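Local structure of vacuolar aminopeptidase 1 (Saccharomyces cerevisiae, 5JGF) at residues A94-K100 / V116-T122; P23-H27 / A151-S155. The protein removes amino acids, preferably neutral or hydrophobic ones, from the N-termini of peptides and proteins in the yeast vacuole, as a zinc-dependent, dodecameric M18 metallopeptidase. Residues are numbered along the deposited sequence.

Contact 1 (A94-K100 / V116-T122)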
# COMPACT_ATOMS: atom_id res chain seq x y z
N ALA D 94 -40.38 11.16 -8.68
CA ALA D 94 -39.36 11.73 -7.81
C ALA D 94 -38.69 10.59 -7.06
O ALA D 94 -39.28 9.51 -6.91
CB ALA D 94 -39.98 12.70 -6.82
N LEU D 95 -37.47 10.80 -6.60
CA LEU D 95 -36.77 9.76 -5.85
C LEU D 95 -37.67 9.32 -4.70
O LEU D 95 -38.28 10.15 -4.02
CB LEU D 95 -35.44 10.29 -5.30
CG LEU D 95 -34.20 9.88 -6.09
CD1 LEU D 95 -34.30 10.42 -7.51
CD2 LEU D 95 -32.95 10.42 -5.40
N THR D 96 -37.75 8.01 -4.50
CA THR D 96 -38.59 7.49 -3.43
C THR D 96 -38.14 6.09 -3.04
O THR D 96 -37.07 5.63 -3.45
CB THR D 96 -40.08 7.48 -3.87
OG1 THR D 96 -40.91 7.17 -2.74
CG2 THR D 96 -40.33 6.44 -4.96
N VAL D 97 -38.95 5.43 -2.22
CA VAL D 97 -38.67 4.07 -1.77
C VAL D 97 -39.92 3.26 -2.10
O VAL D 97 -41.03 3.66 -1.76
CB VAL D 97 -38.39 4.04 -0.25
CG1 VAL D 97 -38.26 2.61 0.23
CG2 VAL D 97 -37.11 4.81 0.05
N LYS D 98 -39.73 2.13 -2.76
CA LYS D 98 -40.84 1.28 -3.18
C LYS D 98 -40.96 -0.01 -2.37
O LYS D 98 -39.95 -0.67 -2.11
CB LYS D 98 -40.67 0.88 -4.65
CG LYS D 98 -40.71 2.03 -5.65
CD LYS D 98 -42.13 2.51 -5.84
CE LYS D 98 -42.25 3.46 -7.02
NZ LYS D 98 -43.69 3.81 -7.24
N LEU D 99 -42.17 -0.37 -1.97
CA LEU D 99 -42.33 -1.63 -1.26
C LEU D 99 -42.01 -2.70 -2.29
O LEU D 99 -42.34 -2.55 -3.47
CB LEU D 99 -43.77 -1.82 -0.77
CG LEU D 99 -44.04 -1.47 0.69
CD1 LEU D 99 -43.90 0.03 0.89
CD2 LEU D 99 -45.43 -1.94 1.08
N LYS D 100 -41.35 -3.78 -1.87
CA LYS D 100 -41.02 -4.85 -2.79
C LYS D 100 -42.28 -5.66 -3.12
O LYS D 100 -43.28 -5.56 -2.41
CB LYS D 100 -39.95 -5.75 -2.17
CG LYS D 100 -38.54 -5.17 -2.27
CD LYS D 100 -37.55 -5.93 -1.42
CE LYS D 100 -36.12 -5.44 -1.66
NZ LYS D 100 -35.31 -5.57 -0.41
N VAL D 116 -38.22 -3.25 1.24
CA VAL D 116 -38.39 -2.19 0.25
C VAL D 116 -37.17 -2.08 -0.66
O VAL D 116 -36.13 -2.69 -0.40
CB VAL D 116 -38.61 -0.82 0.93
CG1 VAL D 116 -39.84 -0.88 1.84
CG2 VAL D 116 -37.38 -0.44 1.75
N ALA D 117 -37.31 -1.29 -1.71
CA ALA D 117 -36.22 -1.08 -2.67
C ALA D 117 -36.15 0.40 -3.03
O ALA D 117 -37.17 1.11 -3.01
CB ALA D 117 -36.45 -1.91 -3.92
N PRO D 118 -34.96 0.90 -3.36
CA PRO D 118 -34.82 2.31 -3.71
C PRO D 118 -35.25 2.59 -5.15
O PRO D 118 -35.02 1.78 -6.04
CB PRO D 118 -33.34 2.57 -3.51
CG PRO D 118 -32.73 1.28 -4.00
CD PRO D 118 -33.65 0.22 -3.40
N TYR D 119 -35.91 3.73 -5.35
CA TYR D 119 -36.32 4.17 -6.68
C TYR D 119 -35.39 5.37 -6.86
O TYR D 119 -35.64 6.44 -6.32
CB TYR D 119 -37.78 4.63 -6.71
CG TYR D 119 -38.19 5.20 -8.05
CD1 TYR D 119 -38.50 4.37 -9.12
CD2 TYR D 119 -38.22 6.59 -8.25
CE1 TYR D 119 -38.83 4.90 -10.38
CE2 TYR D 119 -38.53 7.13 -9.50
CZ TYR D 119 -38.84 6.28 -10.56
OH TYR D 119 -39.16 6.81 -11.78
N GLY D 120 -34.32 5.19 -7.62
CA GLY D 120 -33.37 6.27 -7.76
C GLY D 120 -32.42 6.16 -6.57
O GLY D 120 -32.46 5.16 -5.84
N GLY D 121 -31.58 7.18 -6.36
CA GLY D 121 -30.62 7.13 -5.27
C GLY D 121 -31.09 7.45 -3.86
O GLY D 121 -30.64 8.42 -3.25
N THR D 122 -32.00 6.63 -3.33
CA THR D 122 -32.50 6.85 -1.98
C THR D 122 -31.92 5.83 -1.00
O THR D 122 -30.94 5.15 -1.32
CB THR D 122 -34.04 6.76 -1.93
OG1 THR D 122 -34.46 5.46 -2.38
CG2 THR D 122 -34.67 7.82 -2.84
O HOH W 1 -35.63 -3.97 2.30
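Two neighbouring strands of an antiparallel sheet show how a regular backbone ladder can end beside a metal site. Strand 116-119 runs antiparallel to strand 96-99, their axes 4.5 Å apart at closest approach, in the domain that mediates dimerization within M18 dodecamers. At its start Val116 forms a non-hydrogen-bonded pair with Leu99; Val116 CG2 packs 3.5 Å from Val97 CG1, and Val116 O accepts a hydrogen bond from Asn407 of a neighbouring subunit. A water accepts hydrogen bonds from Val116 N (2.9 Å) and Lys100 NZ (3.2 Å), while Lys100 also forms a salt bridge with Glu181. Ala117 N bonds to Lys98 O at 2.7 Å and Lys98 N to Ala117 O at 2.8 Å. Pro118, lacking an amide hydrogen, fits the non-hydrogen-bonded position opposite Val97. Tyr119 continues the ladder: its N lies 2.9 Å from Thr96 O, and its O accepts Thr96 N at 3.2 Å. Its hydroxyl bonds to Asn297 and to Asp93, two residues after the zinc ligand His91. Gly120 has phi/psi of 86/-169°, where a CB would jam against the Tyr119 carbonyl O and clash with Leu95 CD1; Leu95 itself approaches the zinc-binding Glu299 and His438. After Gly121, centre of an inverse gamma turn, Thr122 OG1 donates a 2.8 Å hydrogen bond to Thr96 O, which also receives Tyr119 N.

Contact 2 (P23-H27 / A151-S155); sequences PTTYH and ALVDS
This is a helix-on-sheet contact made largely by side chains, in which the first turn of helix 25-38 rests against strand 149-154, an outermost strand of the six-stranded antiparallel sheet within this chain. Residues 25-27 are helical, with phi/psi near -60/-42°, whereas 151-154 are extended. The CA atoms of His27 and Leu152 lie 7.2 Å apart and those of Pro23 and Asp154 7.8 Å. Leu152 and Asp154 point their CA-to-CB bonds toward the helix start, Val153 away, toward helix 216-226. His27 bridges the gap. With chi1 at -68° and chi2 at 91°, its ring receives Leu152 (chi1 -101°, chi2 39°) over one face in a CH-pi contact, Leu152 CG lying 4.2 Å from the centroid and 14° off the normal. At the ring edge, His27 CE1 comes 3.2 Å from Val153 O. Thr24, at the N-cap position with chi1 at 75°, places OG1 2.6 Å from His27 ND1, a hydrogen bond that holds the imidazole. Leu152 CD1 lies 3.9 Å from Tyr26 CB, while the Tyr26 hydroxyl bonds to Asp237. Pro23 CD lies 3.6 Å from Asp154 OD1, and Asp154 OD2 bonds to Thr156. Away from the annotated sites, the helix start docks on one face of the sheet, joining the catalytic domain to the second domain in the two-domain build of M18 peptidases.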
# COMPACT_ATOMS: atom_id res chain seq x y z
N PRO D 23 -48.26 12.89 -2.43
CA PRO D 23 -46.94 12.27 -2.24
C PRO D 23 -46.37 11.37 -3.33
O PRO D 23 -45.15 11.35 -3.53
CB PRO D 23 -47.10 11.53 -0.91
CG PRO D 23 -48.53 11.09 -0.97
CD PRO D 23 -49.23 12.34 -1.46
N THR D 24 -47.22 10.62 -4.02
CA THR D 24 -46.73 9.72 -5.07
C THR D 24 -47.05 10.24 -6.47
O THR D 24 -47.88 11.13 -6.64
CB THR D 24 -47.34 8.31 -4.93
OG1 THR D 24 -48.71 8.34 -5.37
CG2 THR D 24 -47.29 7.85 -3.47
N THR D 25 -46.38 9.67 -7.46
CA THR D 25 -46.61 10.07 -8.84
C THR D 25 -48.09 9.92 -9.19
O THR D 25 -48.67 10.77 -9.88
CB THR D 25 -45.75 9.23 -9.80
OG1 THR D 25 -44.37 9.31 -9.39
CG2 THR D 25 -45.86 9.76 -11.23
N TYR D 26 -48.70 8.84 -8.71
CA TYR D 26 -50.13 8.61 -8.97
C TYR D 26 -50.98 9.77 -8.47
O TYR D 26 -51.89 10.21 -9.17
CB TYR D 26 -50.59 7.32 -8.28
CG TYR D 26 -49.99 6.06 -8.86
CD1 TYR D 26 -50.33 5.64 -10.15
CD2 TYR D 26 -49.09 5.30 -8.13
CE1 TYR D 26 -49.79 4.47 -10.68
CE2 TYR D 26 -48.54 4.13 -8.66
CZ TYR D 26 -48.89 3.73 -9.93
OH TYR D 26 -48.34 2.58 -10.46
N HIS D 27 -50.71 10.25 -7.26
CA HIS D 27 -51.47 11.36 -6.69
C HIS D 27 -51.26 12.63 -7.49
O HIS D 27 -52.20 13.38 -7.74
CB HIS D 27 -51.08 11.65 -5.23
CG HIS D 27 -51.45 10.56 -4.27
ND1 HIS D 27 -50.60 9.52 -3.95
CD2 HIS D 27 -52.59 10.35 -3.56
CE1 HIS D 27 -51.20 8.72 -3.09
NE2 HIS D 27 -52.41 9.20 -2.84
N ALA D 151 -57.44 2.29 -6.74
CA ALA D 151 -57.70 3.22 -5.66
C ALA D 151 -56.36 3.75 -5.19
O ALA D 151 -55.36 3.04 -5.22
CB ALA D 151 -58.42 2.51 -4.51
N LEU D 152 -56.35 5.01 -4.77
CA LEU D 152 -55.13 5.63 -4.26
C LEU D 152 -55.26 5.78 -2.76
O LEU D 152 -56.33 6.15 -2.25
CB LEU D 152 -54.93 7.00 -4.91
CG LEU D 152 -53.92 7.11 -6.05
CD1 LEU D 152 -53.98 5.90 -6.98
CD2 LEU D 152 -54.20 8.39 -6.81
N VAL D 153 -54.19 5.47 -2.04
CA VAL D 153 -54.19 5.58 -0.58
C VAL D 153 -53.01 6.44 -0.13
O VAL D 153 -52.04 6.61 -0.86
CB VAL D 153 -54.12 4.19 0.08
CG1 VAL D 153 -55.40 3.41 -0.23
CG2 VAL D 153 -52.91 3.42 -0.42
N ASP D 154 -53.11 6.97 1.09
CA ASP D 154 -52.08 7.84 1.63
C ASP D 154 -52.24 7.89 3.15
O ASP D 154 -53.28 8.29 3.65
CB ASP D 154 -52.26 9.24 1.03
CG ASP D 154 -51.28 10.25 1.57
OD1 ASP D 154 -51.46 11.45 1.28
OD2 ASP D 154 -50.33 9.86 2.28
N SER D 155 -51.20 7.48 3.87
CA SER D 155 -51.26 7.46 5.34
C SER D 155 -51.10 8.83 5.99
O SER D 155 -51.43 9.00 7.16
CB SER D 155 -50.20 6.51 5.90
OG SER D 155 -48.90 7.05 5.77

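Proximity in a fold need not follow proximity in sequence, as contact 2 illustrates; contact 1 is the local counterexample. From the N terminus, the chain first passes 23-27, at the start of helix 25-38, then builds several strands before reaching 94-100. Contact 1 closes a short loop there, joining 94-100 to 116-122 after 15 intervening residues. The chain next runs through strand 132-140 to 151-155, where contact 2 closes a much longer loop across 123 residues. Contact 1 is therefore nested inside contact 2. Contact 1 joins adjacent strands within the six-stranded sheet, whereas contact 2 ties the catalytic domain to that sheet's domain, with about 15 Å between their centres.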